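Local coordinates for protein CMP-sialic acid transporter 1 (Zea mays, PDB 6I1R) that probably carries CMP-sialic acid from the cytoplasm into the Golgi, as a nucleotide-sugar antiporter that binds CMP, at residues 103-117 against 129-143. The protein carries 5 engineered substitutions. Numbering follows the deposited sequence.
Sequences IMGNLKIVTTGILFR and WMAIVLLAVGTTTSQ
N106 reaches across to three polar side chains of the facing helix: T139, T140 and Q143. Its carboxamide meets that of Q143 from the opposite direction, with the two amide planes 77° apart. ND2 gives a hydrogen bond to Q143 OE1 at 2.9 Å, and the acceptor lies somewhat out of the N106 amide plane. The same nitrogen makes a weak, bent bond to T140 OG1. That hydroxyl gives its own proton to A136 O at 2.7 Å, so it can accept from N106. T139 comes alongside the other end of the amide, with N106 OD1 lying 3.0 Å from T139 OG1.

Apolar groups flank this cluster. I103, on helix 98-104, lies across T140 and slides past Q143, its CD1 packing on Q143 CB. I109 is a knob in a hole formed by I132, L135, A136 and T139. Its CG2, anti to the backbone N, faces I132, L135 and A136, while CD1 extends toward T139. Further along, G113 has no side chain, consistent with the approach of the W129 ring to the backbone, CH2 3.6 Å from G113 C. I114 CG1 meets CH2 on the benzene part of the indole, the two side chains crossing at about a right angle. The R117 guanidinium turns one face to W129 NE1.

Helices 108-118 and 126-143 form a near-antiparallel hairpin, 161° between the axes of 108-117 and 129-143. N106 lies between helices 98-104 and 108-118. Its polar bonds link this junction to helix 126-143, while mainly apolar packing, with W129 and R117 at the far end, covers the remainder.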
loop_
_atom_site.group_PDB
_atom_site.type_symbol
_atom_site.label_atom_id
_atom_site.label_comp_id
_atom_site.label_asym_id
_atom_site.label_seq_id
_atom_site.Cartn_x
_atom_site.Cartn_y
_atom_site.Cartn_z
ATOM N N ILE B 103 9.526 -10.458 -11.096
ATOM C CA ILE B 103 10.305 -10.983 -12.225
ATOM C C ILE B 103 10.459 -12.507 -12.091
ATOM O O ILE B 103 10.555 -13.204 -13.101
ATOM C CB ILE B 103 11.659 -10.251 -12.353
ATOM C CG1 ILE B 103 12.195 -10.302 -13.787
ATOM C CG2 ILE B 103 12.682 -10.773 -11.355
ATOM C CD1 ILE B 103 13.141 -9.173 -14.132
ATOM N N MET B 104 10.475 -13.025 -10.863
ATOM C CA MET B 104 10.424 -14.479 -10.643
ATOM C C MET B 104 9.071 -15.031 -11.117
ATOM O O MET B 104 8.935 -16.231 -11.340
ATOM C CB MET B 104 10.613 -14.831 -9.163
ATOM C CG MET B 104 12.056 -14.780 -8.697
ATOM S SD MET B 104 12.284 -15.501 -7.046
ATOM C CE MET B 104 11.186 -14.473 -6.072
ATOM N N GLY B 105 8.078 -14.152 -11.251
ATOM C CA GLY B 105 6.737 -14.526 -11.699
ATOM C C GLY B 105 6.713 -15.124 -13.100
ATOM O O GLY B 105 5.798 -15.864 -13.424
ATOM N N ASN B 106 7.715 -14.830 -13.928
ATOM C CA ASN B 106 7.749 -15.348 -15.304
ATOM C C ASN B 106 8.077 -16.849 -15.316
ATOM O O ASN B 106 8.146 -17.449 -16.391
ATOM C CB ASN B 106 8.755 -14.592 -16.174
ATOM C CG ASN B 106 8.464 -13.110 -16.255
ATOM O OD1 ASN B 106 7.358 -12.708 -16.609
ATOM N ND2 ASN B 106 9.450 -12.292 -15.929
ATOM N N LEU B 107 8.282 -17.458 -14.149
ATOM C CA LEU B 107 8.569 -18.891 -14.082
ATOM C C LEU B 107 7.269 -19.694 -14.243
ATOM O O LEU B 107 7.312 -20.873 -14.594
ATOM C CB LEU B 107 9.266 -19.215 -12.754
ATOM C CG LEU B 107 10.385 -20.251 -12.846
ATOM C CD1 LEU B 107 11.672 -19.610 -13.343
ATOM C CD2 LEU B 107 10.613 -20.931 -11.505
ATOM N N LYS B 108 6.121 -19.067 -13.991
ATOM C CA LYS B 108 4.826 -19.743 -14.165
ATOM C C LYS B 108 4.651 -20.182 -15.624
ATOM O O LYS B 108 3.936 -21.143 -15.897
ATOM C CB LYS B 108 3.655 -18.849 -13.744
ATOM C CG LYS B 108 3.654 -17.452 -14.336
ATOM C CD LYS B 108 2.395 -16.698 -14.048
ATOM C CE LYS B 108 1.953 -15.895 -15.246
ATOM N NZ LYS B 108 0.750 -15.079 -14.958
ATOM N N ILE B 109 5.290 -19.470 -16.548
ATOM C CA ILE B 109 5.206 -19.791 -17.973
ATOM C C ILE B 109 5.830 -21.173 -18.221
ATOM O O ILE B 109 5.271 -21.972 -18.976
ATOM C CB ILE B 109 5.863 -18.684 -18.827
ATOM C CG1 ILE B 109 5.094 -17.365 -18.724
ATOM C CG2 ILE B 109 6.015 -19.128 -20.276
ATOM C CD1 ILE B 109 5.896 -16.145 -19.121
ATOM N N VAL B 110 6.968 -21.459 -17.588
ATOM C CA VAL B 110 7.652 -22.747 -17.795
ATOM C C VAL B 110 6.992 -23.828 -16.926
ATOM O O VAL B 110 6.910 -24.982 -17.350
ATOM C CB VAL B 110 9.174 -22.657 -17.549
ATOM C CG1 VAL B 110 9.833 -21.657 -18.487
ATOM C CG2 VAL B 110 9.534 -22.342 -16.104
ATOM N N THR B 111 6.519 -23.467 -15.732
ATOM C CA THR B 111 5.857 -24.440 -14.855
ATOM C C THR B 111 4.497 -24.841 -15.443
ATOM O O THR B 111 4.119 -26.007 -15.324
ATOM C CB THR B 111 5.712 -23.926 -13.418
ATOM O OG1 THR B 111 5.152 -22.616 -13.459
ATOM C CG2 THR B 111 7.025 -23.897 -12.664
ATOM N N THR B 112 3.758 -23.915 -16.067
ATOM C CA THR B 112 2.532 -24.326 -16.774
ATOM C C THR B 112 2.935 -25.241 -17.935
ATOM O O THR B 112 2.343 -26.297 -18.124
ATOM C CB THR B 112 1.677 -23.155 -17.283
ATOM O OG1 THR B 112 2.431 -22.371 -18.209
ATOM C CG2 THR B 112 1.146 -22.276 -16.173
ATOM N N GLY B 113 3.960 -24.831 -18.678
ATOM C CA GLY B 113 4.516 -25.652 -19.746
ATOM C C GLY B 113 4.699 -27.097 -19.314
ATOM O O GLY B 113 4.154 -28.003 -19.934
ATOM N N ILE B 114 5.432 -27.296 -18.221
ATOM C CA ILE B 114 5.792 -28.640 -17.742
ATOM C C ILE B 114 4.526 -29.396 -17.315
ATOM O O ILE B 114 4.321 -30.532 -17.731
ATOM C CB ILE B 114 6.830 -28.557 -16.602
ATOM C CG1 ILE B 114 8.179 -28.028 -17.102
ATOM C CG2 ILE B 114 6.983 -29.902 -15.904
ATOM C CD1 ILE B 114 9.037 -27.410 -16.024
ATOM N N LEU B 115 3.686 -28.768 -16.493
ATOM C CA LEU B 115 2.490 -29.436 -15.954
ATOM C C LEU B 115 1.474 -29.705 -17.074
ATOM O O LEU B 115 0.715 -30.673 -16.998
ATOM C CB LEU B 115 1.882 -28.578 -14.839
ATOM C CG LEU B 115 2.581 -28.681 -13.482
ATOM C CD1 LEU B 115 2.208 -27.511 -12.585
ATOM C CD2 LEU B 115 2.255 -30.001 -12.798
ATOM N N PHE B 116 1.460 -28.859 -18.102
ATOM C CA PHE B 116 0.673 -29.117 -19.315
ATOM C C PHE B 116 0.996 -30.524 -19.833
ATOM O O PHE B 116 0.101 -31.313 -20.131
ATOM C CB PHE B 116 0.971 -28.062 -20.385
ATOM C CG PHE B 116 -0.106 -27.874 -21.423
ATOM C CD1 PHE B 116 -1.347 -27.372 -21.067
ATOM C CD2 PHE B 116 0.130 -28.167 -22.758
ATOM C CE1 PHE B 116 -2.337 -27.187 -22.019
ATOM C CE2 PHE B 116 -0.861 -27.978 -23.710
ATOM C CZ PHE B 116 -2.091 -27.485 -23.340
ATOM N N ARG B 117 2.291 -30.817 -19.918
ATOM C CA ARG B 117 2.780 -32.121 -20.359
ATOM C C ARG B 117 2.478 -33.185 -19.296
ATOM O O ARG B 117 1.985 -34.259 -19.626
ATOM C CB ARG B 117 4.287 -32.058 -20.632
ATOM C CG ARG B 117 4.944 -33.414 -20.849
ATOM C CD ARG B 117 4.703 -33.926 -22.255
ATOM N NE ARG B 117 5.626 -33.289 -23.179
ATOM C CZ ARG B 117 5.792 -33.624 -24.450
ATOM N NH1 ARG B 117 4.759 -33.750 -25.264
ATOM N NH2 ARG B 117 7.014 -33.837 -24.899
ATOM N N TRP B 129 8.266 -26.007 -27.375
ATOM C CA TRP B 129 8.965 -25.937 -26.087
ATOM C C TRP B 129 9.918 -24.735 -26.068
ATOM O O TRP B 129 10.026 -24.036 -25.058
ATOM C CB TRP B 129 9.704 -27.248 -25.784
ATOM C CG TRP B 129 8.946 -28.151 -24.863
ATOM C CD1 TRP B 129 8.340 -29.335 -25.172
ATOM C CD2 TRP B 129 8.690 -27.922 -23.468
ATOM N NE1 TRP B 129 7.734 -29.863 -24.062
ATOM C CE2 TRP B 129 7.931 -29.017 -23.001
ATOM C CE3 TRP B 129 9.032 -26.902 -22.570
ATOM C CZ2 TRP B 129 7.512 -29.116 -21.676
ATOM C CZ3 TRP B 129 8.617 -27.003 -21.260
ATOM C CH2 TRP B 129 7.868 -28.097 -20.822
ATOM N N MET B 130 10.592 -24.502 -27.188
ATOM C CA MET B 130 11.525 -23.389 -27.302
ATOM C C MET B 130 10.759 -22.058 -27.284
ATOM O O MET B 130 11.291 -21.049 -26.821
ATOM C CB MET B 130 12.359 -23.517 -28.580
ATOM C CG MET B 130 13.480 -24.536 -28.441
ATOM S SD MET B 130 13.854 -25.438 -29.962
ATOM C CE MET B 130 14.182 -24.072 -31.068
ATOM N N ALA B 131 9.514 -22.064 -27.759
ATOM C CA ALA B 131 8.660 -20.871 -27.731
ATOM C C ALA B 131 8.224 -20.565 -26.292
ATOM O O ALA B 131 8.259 -19.407 -25.866
ATOM C CB ALA B 131 7.469 -21.063 -28.638
ATOM N N ILE B 132 7.822 -21.599 -25.550
ATOM C CA ILE B 132 7.392 -21.421 -24.155
ATOM C C ILE B 132 8.538 -20.757 -23.382
ATOM O O ILE B 132 8.331 -19.762 -22.686
ATOM C CB ILE B 132 6.966 -22.755 -23.500
ATOM C CG1 ILE B 132 5.917 -23.518 -24.316
ATOM C CG2 ILE B 132 6.486 -22.523 -22.073
ATOM C CD1 ILE B 132 4.685 -22.716 -24.667
ATOM N N VAL B 133 9.742 -21.304 -23.529
ATOM C CA VAL B 133 10.921 -20.763 -22.853
ATOM C C VAL B 133 11.139 -19.322 -23.329
ATOM O O VAL B 133 11.271 -18.411 -22.512
ATOM C CB VAL B 133 12.171 -21.636 -23.088
ATOM C CG1 VAL B 133 13.437 -20.960 -22.578
ATOM C CG2 VAL B 133 12.023 -23.017 -22.464
ATOM N N LEU B 134 11.150 -19.115 -24.642
ATOM C CA LEU B 134 11.387 -17.774 -25.185
ATOM C C LEU B 134 10.401 -16.772 -24.579
ATOM O O LEU B 134 10.787 -15.640 -24.301
ATOM C CB LEU B 134 11.261 -17.781 -26.710
ATOM C CG LEU B 134 12.570 -17.915 -27.482
ATOM C CD1 LEU B 134 12.287 -17.966 -28.970
ATOM C CD2 LEU B 134 13.528 -16.776 -27.162
ATOM N N LEU B 135 9.149 -17.183 -24.383
ATOM C CA LEU B 135 8.136 -16.289 -23.818
ATOM C C LEU B 135 8.558 -15.860 -22.408
ATOM O O LEU B 135 8.539 -14.671 -22.088
ATOM C CB LEU B 135 6.777 -16.996 -23.792
ATOM C CG LEU B 135 5.595 -16.126 -23.364
ATOM C CD1 LEU B 135 5.302 -15.052 -24.402
ATOM C CD2 LEU B 135 4.358 -16.973 -23.113
ATOM N N ALA B 136 8.930 -16.835 -21.583
ATOM C CA ALA B 136 9.367 -16.571 -20.212
ATOM C C ALA B 136 10.610 -15.674 -20.219
ATOM O O ALA B 136 10.707 -14.741 -19.424
ATOM C CB ALA B 136 9.638 -17.875 -19.500
ATOM N N VAL B 137 11.545 -15.964 -21.119
ATOM C CA VAL B 137 12.786 -15.195 -21.218
ATOM C C VAL B 137 12.465 -13.779 -21.717
ATOM O O VAL B 137 13.050 -12.811 -21.237
ATOM C CB VAL B 137 13.814 -15.900 -22.127
ATOM C CG1 VAL B 137 15.007 -15.007 -22.431
ATOM C CG2 VAL B 137 14.281 -17.222 -21.538
ATOM N N GLY B 138 11.538 -13.662 -22.666
ATOM C CA GLY B 138 11.206 -12.376 -23.292
ATOM C C GLY B 138 10.509 -11.420 -22.339
ATOM O O GLY B 138 10.724 -10.205 -22.399
ATOM N N THR B 139 9.660 -11.968 -21.472
ATOM C CA THR B 139 8.918 -11.175 -20.493
ATOM C C THR B 139 9.871 -10.712 -19.384
ATOM O O THR B 139 9.853 -9.549 -18.983
ATOM C CB THR B 139 7.736 -11.973 -19.932
ATOM O OG1 THR B 139 8.240 -13.196 -19.394
ATOM C CG2 THR B 139 6.681 -12.268 -20.977
ATOM N N THR B 140 10.694 -11.639 -18.904
ATOM C CA THR B 140 11.753 -11.333 -17.941
ATOM C C THR B 140 12.632 -10.198 -18.478
ATOM O O THR B 140 12.934 -9.254 -17.748
ATOM C CB THR B 140 12.586 -12.584 -17.632
ATOM O OG1 THR B 140 11.697 -13.588 -17.140
ATOM C CG2 THR B 140 13.686 -12.339 -16.621
ATOM N N THR B 141 13.015 -10.297 -19.752
ATOM C CA THR B 141 13.903 -9.321 -20.401
ATOM C C THR B 141 13.322 -7.906 -20.279
ATOM O O THR B 141 14.049 -6.966 -19.968
ATOM C CB THR B 141 14.159 -9.700 -21.867
ATOM O OG1 THR B 141 14.979 -10.868 -21.877
ATOM C CG2 THR B 141 14.832 -8.606 -22.669
ATOM N N SER B 142 12.021 -7.763 -20.522
ATOM C CA SER B 142 11.360 -6.457 -20.474
ATOM C C SER B 142 11.328 -5.910 -19.040
ATOM O O SER B 142 11.321 -4.696 -18.840
ATOM C CB SER B 142 9.972 -6.538 -21.055
ATOM O OG SER B 142 9.169 -7.449 -20.321
ATOM N N GLN B 143 11.309 -6.800 -18.051
ATOM C CA GLN B 143 11.185 -6.391 -16.654
ATOM C C GLN B 143 12.557 -6.027 -16.068
ATOM O O GLN B 143 12.619 -5.221 -15.140
ATOM C CB GLN B 143 10.523 -7.501 -15.836
ATOM C CG GLN B 143 9.078 -7.766 -16.235
ATOM C CD GLN B 143 8.328 -8.547 -15.185
ATOM O OE1 GLN B 143 8.211 -9.767 -15.257
ATOM N NE2 GLN B 143 7.820 -7.841 -14.187
#